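PDB 3RKL: stiv-a81, which is of unknown function but, in a hyperthermophilic virus, pairs a small sheet with a helical hairpin that builds a four-helix bundle. Local coordinates for residues K45-E50 against E56-L61; K18-S23 against K30-I35; I4-K9 against Y67-T72. The protein carries 1 engineered substitution. One frame throughout, in Å; residues are numbered along the deposited sequence. Where two conformers were deposited one is given.

Contact 1: residues K45-E50 against E56-L61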
loop_
_atom_site.group_PDB
_atom_site.type_symbol
_atom_site.label_atom_id
_atom_site.label_comp_id
_atom_site.label_asym_id
_atom_site.label_seq_id
_atom_site.Cartn_x
_atom_site.Cartn_y
_atom_site.Cartn_z
ATOM N N LYS A 45 -12.474 12.478 4.485
ATOM C CA LYS A 45 -13.426 11.415 4.753
ATOM C C LYS A 45 -14.496 11.865 5.744
ATOM O O LYS A 45 -15.679 11.561 5.566
ATOM C CB LYS A 45 -12.705 10.161 5.288
ATOM C CG LYS A 45 -11.830 9.462 4.244
ATOM C CD LYS A 45 -12.584 9.115 2.958
ATOM C CE LYS A 45 -11.673 8.376 1.981
ATOM N NZ LYS A 45 -12.410 7.909 0.772
ATOM N N LEU A 46 -14.090 12.612 6.768
ATOM C CA LEU A 46 -15.060 13.118 7.751
ATOM C C LEU A 46 -16.025 14.100 7.102
ATOM O O LEU A 46 -17.189 14.205 7.503
ATOM C CB LEU A 46 -14.367 13.785 8.936
ATOM C CG LEU A 46 -13.699 12.849 9.938
ATOM C CD1 LEU A 46 -12.858 13.652 10.908
ATOM C CD2 LEU A 46 -14.741 12.030 10.682
ATOM N N SER A 47 -15.545 14.809 6.088
ATOM C CA SER A 47 -16.369 15.796 5.384
ATOM C C SER A 47 -17.582 15.207 4.653
ATOM O O SER A 47 -18.536 15.931 4.357
ATOM C CB SER A 47 -15.505 16.608 4.407
ATOM O OG SER A 47 -14.583 17.409 5.116
ATOM N N GLN A 48 -17.547 13.904 4.373
ATOM C CA GLN A 48 -18.700 13.175 3.820
ATOM C C GLN A 48 -19.922 13.242 4.739
ATOM O O GLN A 48 -21.063 13.238 4.277
ATOM C CB GLN A 48 -18.364 11.685 3.640
ATOM C CG GLN A 48 -17.169 11.353 2.749
ATOM C CD GLN A 48 -16.737 9.872 2.834
ATOM O OE1 GLN A 48 -16.709 9.183 1.810
ATOM N NE2 GLN A 48 -16.394 9.384 4.056
ATOM N N TYR A 49 -19.663 13.283 6.043
ATOM C CA TYR A 49 -20.707 13.208 7.073
ATOM C C TYR A 49 -20.843 14.459 7.922
ATOM O O TYR A 49 -21.908 14.710 8.490
ATOM C CB TYR A 49 -20.459 12.002 7.973
ATOM C CG TYR A 49 -20.585 10.701 7.216
ATOM C CD1 TYR A 49 -21.833 10.223 6.840
ATOM C CD2 TYR A 49 -19.462 9.966 6.850
ATOM C CE1 TYR A 49 -21.965 9.048 6.134
ATOM C CE2 TYR A 49 -19.584 8.781 6.139
ATOM C CZ TYR A 49 -20.845 8.331 5.786
ATOM O OH TYR A 49 -20.994 7.176 5.085
ATOM N N GLU A 50 -19.783 15.250 8.008
ATOM C CA GLU A 50 -19.789 16.416 8.885
ATOM C C GLU A 50 -19.819 17.706 8.090
ATOM O O GLU A 50 -18.944 17.952 7.272
ATOM C CB GLU A 50 -18.560 16.398 9.782
ATOM C CG GLU A 50 -18.430 15.118 10.582
ATOM C CD GLU A 50 -17.533 15.259 11.792
ATOM O OE1 GLU A 50 -16.869 16.308 11.936
ATOM O OE2 GLU A 50 -17.500 14.315 12.611
ATOM N N GLU A 56 -9.770 21.614 15.355
ATOM C CA GLU A 56 -8.549 21.005 15.869
ATOM C C GLU A 56 -7.818 20.204 14.796
ATOM O O GLU A 56 -6.586 20.201 14.770
ATOM C CB GLU A 56 -8.835 20.093 17.064
ATOM C CG GLU A 56 -7.586 19.534 17.731
ATOM C CD GLU A 56 -6.628 20.622 18.199
ATOM O OE1 GLU A 56 -6.974 21.345 19.156
ATOM O OE2 GLU A 56 -5.529 20.752 17.608
ATOM N N LEU A 57 -8.561 19.507 13.929
ATOM C CA LEU A 57 -7.926 18.728 12.857
ATOM C C LEU A 57 -7.215 19.622 11.842
ATOM O O LEU A 57 -6.108 19.299 11.415
ATOM C CB LEU A 57 -8.926 17.795 12.153
ATOM C CG LEU A 57 -9.442 16.611 12.990
ATOM C CD1 LEU A 57 -10.357 15.744 12.143
ATOM C CD2 LEU A 57 -8.304 15.770 13.537
ATOM N N TYR A 58 -7.837 20.741 11.469
ATOM C CA TYR A 58 -7.206 21.708 10.552
ATOM C C TYR A 58 -5.963 22.356 11.183
ATOM O O TYR A 58 -4.950 22.588 10.498
ATOM C CB TYR A 58 -8.181 22.801 10.105
ATOM C CG TYR A 58 -9.323 22.317 9.231
ATOM C CD1 TYR A 58 -9.223 22.312 7.855
ATOM C CD2 TYR A 58 -10.520 21.889 9.800
ATOM C CE1 TYR A 58 -10.281 21.863 7.057
ATOM C CE2 TYR A 58 -11.581 21.445 9.012
ATOM C CZ TYR A 58 -11.453 21.436 7.645
ATOM O OH TYR A 58 -12.501 20.990 6.867
ATOM N N ASN A 59 -6.061 22.651 12.479
ATOM C CA ASN A 59 -4.946 23.194 13.255
ATOM C C ASN A 59 -3.762 22.220 13.298
ATOM O O ASN A 59 -2.630 22.622 13.024
ATOM C CB ASN A 59 -5.396 23.551 14.681
ATOM C CG ASN A 59 -6.297 24.774 14.725
ATOM O OD1 ASN A 59 -6.167 25.679 13.907
ATOM N ND2 ASN A 59 -7.212 24.807 15.693
ATOM N N LEU A 60 -4.033 20.949 13.610
ATOM C CA LEU A 60 -2.990 19.907 13.627
ATOM C C LEU A 60 -2.334 19.773 12.261
ATOM O O LEU A 60 -1.117 19.639 12.145
ATOM C CB LEU A 60 -3.569 18.543 14.015
ATOM C CG LEU A 60 -3.896 18.255 15.478
ATOM C CD1 LEU A 60 -4.656 16.939 15.562
ATOM C CD2 LEU A 60 -2.636 18.206 16.331
ATOM N N LEU A 61 -3.169 19.750 11.227
ATOM C CA LEU A 61 -2.686 19.637 9.854
ATOM C C LEU A 61 -1.670 20.723 9.535
ATOM O O LEU A 61 -0.585 20.453 9.000
ATOM C CB LEU A 61 -3.861 19.678 8.878
ATOM C CG LEU A 61 -3.525 19.655 7.386
ATOM C CD1 LEU A 61 -2.700 18.415 7.033
ATOM C CD2 LEU A 61 -4.773 19.719 6.540
#
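Leu46 and Leu57 meet methyl to methyl where the two helices are about to be joined by a short connection. CD1 of Leu46 lies 3.5 Å from CD1 of Leu57, tighter than usual for two carbons. Both leucines point toward the opposite segment, and their side chains cross at about a right angle. In each, CG stands anti to the carbonyl carbon, with chi1 of -74° in Leu46 and -69° in Leu57. That torsion turns CD1 of each leucine to the other helix. The backbones stay well apart, with CA of Leu46 10.4 Å from CA of Leu57. Val53 of the connecting loop also packs on Leu46, and Leu57 of the second subunit packs on Leu57.

The arrangement is the turn end of an antiparallel helical hairpin. A coiled coil predicted for residues 32-59 spans most of the first helix, the connection and the start of the second, consistent with the four-helix bundle of this protein.

The other side of the contact is looser. Ser47 is exposed, and its OG comes only within 4.5 Å of OH of Tyr58, too far for a bond. The serine hydroxyl is instead bonded to the carbonyl oxygen of Ile43, one turn back. Tyr58 is buried, and its ring meets Phe75 of the third subunit.

The end of the first helix is held by its own bonds. Gln48 NE2 bonds to Lys45 O at 2.7 Å. The bond is bent, at 141° about the hydrogen, and the donor is tilted from the carbonyl plane. Gln48 N reaches the same oxygen at 3.2 Å, so one residue grips it twice. Leu46 O likewise takes both Tyr49 N and Glu50 N. Tyr49 OH leaves the hairpin to bond Asp28 and Asn31 of the second subunit.

Contact 2: residues K18-S23 against K30-I35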
loop_
_atom_site.group_PDB
_atom_site.type_symbol
_atom_site.label_atom_id
_atom_site.label_comp_id
_atom_site.label_asym_id
_atom_site.label_seq_id
_atom_site.Cartn_x
_atom_site.Cartn_y
_atom_site.Cartn_z
ATOM N N LYS A 18 3.846 26.820 20.472
ATOM C CA LYS A 18 4.444 25.501 20.682
ATOM C C LYS A 18 5.902 25.426 20.202
ATOM O O LYS A 18 6.337 26.213 19.362
ATOM C CB LYS A 18 3.601 24.426 19.989
ATOM C CG LYS A 18 2.147 24.400 20.438
ATOM C CD LYS A 18 1.345 23.292 19.787
ATOM C CE LYS A 18 -0.114 23.349 20.222
ATOM N NZ LYS A 18 -0.978 22.388 19.482
ATOM N N GLU A 19 6.640 24.468 20.767
ATOM C CA GLU A 19 8.022 24.171 20.374
ATOM C C GLU A 19 8.104 22.705 19.958
ATOM O O GLU A 19 7.560 21.845 20.645
ATOM C CB GLU A 19 8.993 24.426 21.532
ATOM C CG GLU A 19 9.780 25.725 21.408
ATOM C CD GLU A 19 10.425 26.161 22.712
ATOM O OE1 GLU A 19 10.870 25.287 23.483
ATOM O OE2 GLU A 19 10.491 27.383 22.965
ATOM N N PHE A 20 8.788 22.429 18.848
ATOM C CA PHE A 20 8.870 21.068 18.306
ATOM C C PHE A 20 10.318 20.689 18.007
ATOM O O PHE A 20 10.977 21.341 17.200
ATOM C CB PHE A 20 8.036 20.965 17.036
ATOM C CG PHE A 20 7.826 19.559 16.554
ATOM C CD1 PHE A 20 6.817 18.774 17.096
ATOM C CD2 PHE A 20 8.613 19.026 15.545
ATOM C CE1 PHE A 20 6.608 17.478 16.645
ATOM C CE2 PHE A 20 8.411 17.730 15.098
ATOM C CZ PHE A 20 7.405 16.960 15.651
ATOM N N VAL A 21 10.799 19.644 18.681
ATOM C CA VAL A 21 12.200 19.233 18.597
ATOM C C VAL A 21 12.395 18.080 17.628
ATOM O O VAL A 21 11.753 17.034 17.750
ATOM C CB VAL A 21 12.737 18.824 19.978
ATOM C CG1 VAL A 21 14.197 18.393 19.872
ATOM C CG2 VAL A 21 12.575 19.975 20.966
ATOM N N LEU A 22 13.289 18.280 16.661
ATOM C CA LEU A 22 13.647 17.238 15.714
ATOM C C LEU A 22 14.876 16.498 16.233
ATOM O O LEU A 22 15.749 17.098 16.861
ATOM C CB LEU A 22 13.905 17.832 14.323
ATOM C CG LEU A 22 12.700 18.364 13.536
ATOM C CD1 LEU A 22 11.586 17.326 13.429
ATOM C CD2 LEU A 22 12.162 19.660 14.115
ATOM N N SER A 23 14.928 15.192 16.003
ATOM C CA SER A 23 16.060 14.372 16.479
ATOM C C SER A 23 16.700 13.467 15.421
ATOM O O SER A 23 17.843 13.029 15.581
ATOM C CB SER A 23 15.622 13.520 17.676
ATOM O OG SER A 23 14.773 12.460 17.266
ATOM N N LYS A 30 10.024 11.923 6.863
ATOM C CA LYS A 30 9.092 10.896 6.371
ATOM C C LYS A 30 7.856 10.824 7.264
ATOM O O LYS A 30 6.717 10.821 6.781
ATOM C CB LYS A 30 9.762 9.518 6.321
ATOM C CG LYS A 30 10.849 9.377 5.264
ATOM C CD LYS A 30 11.371 7.941 5.165
ATOM C CE LYS A 30 11.959 7.406 6.462
ATOM N NZ LYS A 30 12.498 5.994 6.326
ATOM N N ASN A 31 8.088 10.772 8.572
ATOM C CA ASN A 31 6.987 10.631 9.534
ATOM C C ASN A 31 6.025 11.819 9.506
ATOM O O ASN A 31 4.796 11.647 9.537
ATOM C CB ASN A 31 7.524 10.448 10.943
ATOM C CG ASN A 31 8.223 9.119 11.147
ATOM O OD1 ASN A 31 8.053 8.182 10.363
ATOM N ND2 ASN A 31 9.024 9.026 12.221
ATOM N N LEU A 32 6.585 13.020 9.445
ATOM C CA LEU A 32 5.767 14.228 9.407
ATOM C C LEU A 32 4.966 14.312 8.098
ATOM O O LEU A 32 3.807 14.718 8.107
ATOM C CB LEU A 32 6.623 15.477 9.589
ATOM C CG LEU A 32 7.216 15.701 10.985
ATOM C CD1 LEU A 32 8.306 16.765 10.942
ATOM C CD2 LEU A 32 6.158 16.081 11.973
ATOM N N ALA A 33 5.559 13.909 6.971
ATOM C CA ALA A 33 4.827 13.917 5.710
ATOM C C ALA A 33 3.637 12.955 5.757
ATOM O O ALA A 33 2.560 13.258 5.252
ATOM C CB ALA A 33 5.748 13.588 4.505
ATOM N N GLU A 34 3.867 11.789 6.337
ATOM C CA GLU A 34 2.828 10.785 6.493
ATOM C C GLU A 34 1.693 11.301 7.383
ATOM O O GLU A 34 0.518 11.094 7.079
ATOM C CB GLU A 34 3.451 9.518 7.069
ATOM C CG GLU A 34 2.540 8.337 7.120
ATOM C CD GLU A 34 3.257 7.090 7.582
ATOM O OE1 GLU A 34 4.149 7.194 8.456
ATOM O OE2 GLU A 34 2.927 6.004 7.069
ATOM N N ILE A 35 2.051 11.972 8.486
ATOM C CA ILE A 35 1.051 12.546 9.388
ATOM C C ILE A 35 0.205 13.594 8.666
ATOM O O ILE A 35 -1.022 13.613 8.785
ATOM C CB ILE A 35 1.716 13.113 10.675
ATOM C CG1 ILE A 35 2.162 11.962 11.571
ATOM C CG2 ILE A 35 0.769 14.070 11.416
ATOM C CD1 ILE A 35 3.222 12.340 12.594
#
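Leu32 reaches from helix 25-46 toward Phe20 of strand 18-21 and Leu22 just beyond it. Its CB leaves the helix in the direction of the strand but stays short of it. CG follows, anti to the carbonyl carbon (chi1 -70°), and is also set back. The fork of two methyls does the touching. CD1 lies 4.2 Å from CD1 of Leu22, and the two side chains cross at a slant. The same CD1 packs on the backbone of Leu68 in helix 55-80. CD2 goes to the aromatic partner. It is 4.0 Å from CZ of Phe20 and 4.2 Å from CE2 of Phe20, coming at the ring obliquely. The side chains of Phe20 and Leu32 overlap at their ends, running antiparallel.

The contact fastens the last strand of the sheet to the helix that follows it in the chain. Phe20 also stacks on Tyr67 and meets Tyr49 of the second subunit, while Leu22 packs on Ile13 and Met74. Just beyond, Ser23 N bonds to Asp28 of the same helix. Across the two segments only carbon atoms meet, at ordinary van der Waals spacing. Cohesion between them therefore rests on dispersion and the burial of apolar surface.

Contact 3: residues I4-K9 against Y67-T72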
loop_
_atom_site.group_PDB
_atom_site.type_symbol
_atom_site.label_atom_id
_atom_site.label_comp_id
_atom_site.label_asym_id
_atom_site.label_seq_id
_atom_site.Cartn_x
_atom_site.Cartn_y
_atom_site.Cartn_z
ATOM N N ILE A 4 3.755 33.972 6.653
ATOM C CA ILE A 4 3.976 32.948 7.670
ATOM C C ILE A 4 5.434 32.969 8.105
ATOM O O ILE A 4 6.339 32.902 7.271
ATOM C CB ILE A 4 3.679 31.528 7.127
ATOM C CG1 ILE A 4 2.221 31.403 6.698
ATOM C CG2 ILE A 4 3.995 30.481 8.176
ATOM C CD1 ILE A 4 1.949 30.166 5.841
ATOM N N THR A 5 5.669 33.043 9.411
ATOM C CA THR A 5 7.037 33.038 9.936
ATOM C C THR A 5 7.290 31.817 10.810
ATOM O O THR A 5 6.540 31.542 11.750
ATOM C CB THR A 5 7.332 34.303 10.743
ATOM O OG1 THR A 5 7.112 35.441 9.911
ATOM C CG2 THR A 5 8.770 34.306 11.225
ATOM N N ILE A 6 8.351 31.088 10.477
ATOM C CA ILE A 6 8.757 29.896 11.213
ATOM C C ILE A 6 10.102 30.165 11.852
ATOM O O ILE A 6 11.078 30.454 11.158
ATOM C CB ILE A 6 8.904 28.675 10.290
ATOM C CG1 ILE A 6 7.663 28.502 9.417
ATOM C CG2 ILE A 6 9.153 27.409 11.116
ATOM C CD1 ILE A 6 7.815 27.444 8.331
ATOM N N ASN A 7 10.158 30.061 13.175
ATOM C CA ASN A 7 11.396 30.300 13.904
ATOM C C ASN A 7 12.086 28.988 14.213
ATOM O O ASN A 7 11.450 28.011 14.614
ATOM C CB ASN A 7 11.131 31.091 15.177
ATOM C CG ASN A 7 10.806 32.541 14.890
ATOM O OD1 ASN A 7 11.659 33.303 14.423
ATOM N ND2 ASN A 7 9.562 32.927 15.144
ATOM N N ILE A 8 13.392 28.968 13.990
ATOM C CA ILE A 8 14.192 27.778 14.216
ATOM C C ILE A 8 15.362 28.150 15.120
ATOM O O ILE A 8 16.165 29.024 14.787
ATOM C CB ILE A 8 14.684 27.171 12.891
ATOM C CG1 ILE A 8 13.486 26.679 12.069
ATOM C CG2 ILE A 8 15.642 26.024 13.144
ATOM C CD1 ILE A 8 13.850 26.164 10.692
ATOM N N LYS A 9 15.404 27.503 16.282
ATOM C CA LYS A 9 16.513 27.611 17.220
ATOM C C LYS A 9 17.168 26.238 17.308
ATOM O O LYS A 9 16.631 25.326 17.944
ATOM C CB LYS A 9 16.023 28.049 18.602
ATOM C CG LYS A 9 15.928 29.560 18.787
ATOM C CD LYS A 9 15.910 29.941 20.270
ATOM C CE LYS A 9 16.187 31.422 20.476
ATOM N NZ LYS A 9 15.300 32.269 19.637
ATOM N N TYR A 67 6.066 22.106 10.856
ATOM C CA TYR A 67 7.222 21.368 11.396
ATOM C C TYR A 67 8.008 20.692 10.265
ATOM O O TYR A 67 9.246 20.678 10.252
ATOM C CB TYR A 67 6.772 20.327 12.408
ATOM C CG TYR A 67 6.015 20.885 13.596
ATOM C CD1 TYR A 67 6.189 22.206 14.017
ATOM C CD2 TYR A 67 5.136 20.086 14.302
ATOM C CE1 TYR A 67 5.490 22.707 15.086
ATOM C CE2 TYR A 67 4.450 20.581 15.397
ATOM C CZ TYR A 67 4.628 21.887 15.773
ATOM O OH TYR A 67 3.911 22.367 16.859
ATOM N N LEU A 68 7.261 20.156 9.311
ATOM C CA LEU A 68 7.846 19.530 8.134
ATOM C C LEU A 68 8.638 20.532 7.284
ATOM O O LEU A 68 9.757 20.238 6.844
ATOM C CB LEU A 68 6.731 18.881 7.326
ATOM C CG LEU A 68 7.067 18.131 6.055
ATOM C CD1 LEU A 68 8.184 17.079 6.290
ATOM C CD2 LEU A 68 5.774 17.511 5.532
ATOM N N ALA A 69 8.089 21.730 7.081
ATOM C CA ALA A 69 8.803 22.769 6.323
ATOM C C ALA A 69 10.097 23.154 7.043
ATOM O O ALA A 69 11.163 23.272 6.413
ATOM C CB ALA A 69 7.914 23.995 6.101
ATOM N N GLY A 70 10.030 23.290 8.364
ATOM C CA GLY A 70 11.221 23.585 9.165
ATOM C C GLY A 70 12.244 22.467 9.131
ATOM O O GLY A 70 13.435 22.722 8.953
ATOM N N ALA A 71 11.779 21.232 9.268
ATOM C CA ALA A 71 12.650 20.049 9.189
ATOM C C ALA A 71 13.400 19.947 7.858
ATOM O O ALA A 71 14.612 19.689 7.829
ATOM C CB ALA A 71 11.843 18.766 9.452
ATOM N N THR A 72 12.697 20.143 6.744
ATOM C CA THR A 72 13.361 20.106 5.444
ATOM C C THR A 72 14.377 21.244 5.275
ATOM O O THR A 72 15.357 21.088 4.574
ATOM C CB THR A 72 12.368 20.125 4.273
ATOM O OG1 THR A 72 11.627 21.349 4.282
ATOM C CG2 THR A 72 11.429 18.915 4.344
#
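Ile6 and Ile8, two residues apart on strand 3-9, both turn their side chains toward helix 55-80, where Ala69 and Gly70 receive them. The isoleucines run the same way. In each, CG1 stands anti to the carbonyl carbon, with chi1 of -50° in Ile6 and -65° in Ile8. The extended branch then carries CD1 to the helix surface. CD1 of Ile6 ends 4.1 Å from CB of Ala69, which points back at the strand. On this helix CD1 of Ile8 meets backbone and not a side chain. It rests on Gly70, 3.9 Å from Gly70 O and 4.0 Å from Gly70 CA. At Gly70 the strand and helix are closest: CA of Ile6 is 7.1 Å from CA of Gly70.

One turn on, Thr72 OG1 donates to Ala69 O at 2.9 Å, tilted 34° from the carbonyl plane. The same hydroxyl is hydrogen-bonded to His62 of the third subunit.

Ile6 also packs on Ile13 of the adjacent strand and on Ile66 of the same helix. Strand 3-9 also pairs antiparallel with a strand of the third subunit, which extends the sheet across the interface. Helix 55-80 is thus sandwiched: Ala69 and Gly70 face the sheet, while Leu68 and Ala71 pack on Ile29 of helix 25-46.

In the fold
From the N terminus, strand 3-9 comes first, and its partner in contact 3 is the last helix, so contact 3 closes the longest loop. The other two contacts lie within that loop, one after the other. Contact 2 closes the short link from strand 18-21 into helix 25-46. Contact 1 then closes the turn from helix 25-46 into helix 55-80. None of them cross. Contacts 2 and 3 touch, with Phe20 against Tyr67 and Ala33 against Leu68, and together they tie the sheet to both helices. Contact 1 joins the helices alone, its centre about 23 Å from that of contact 3.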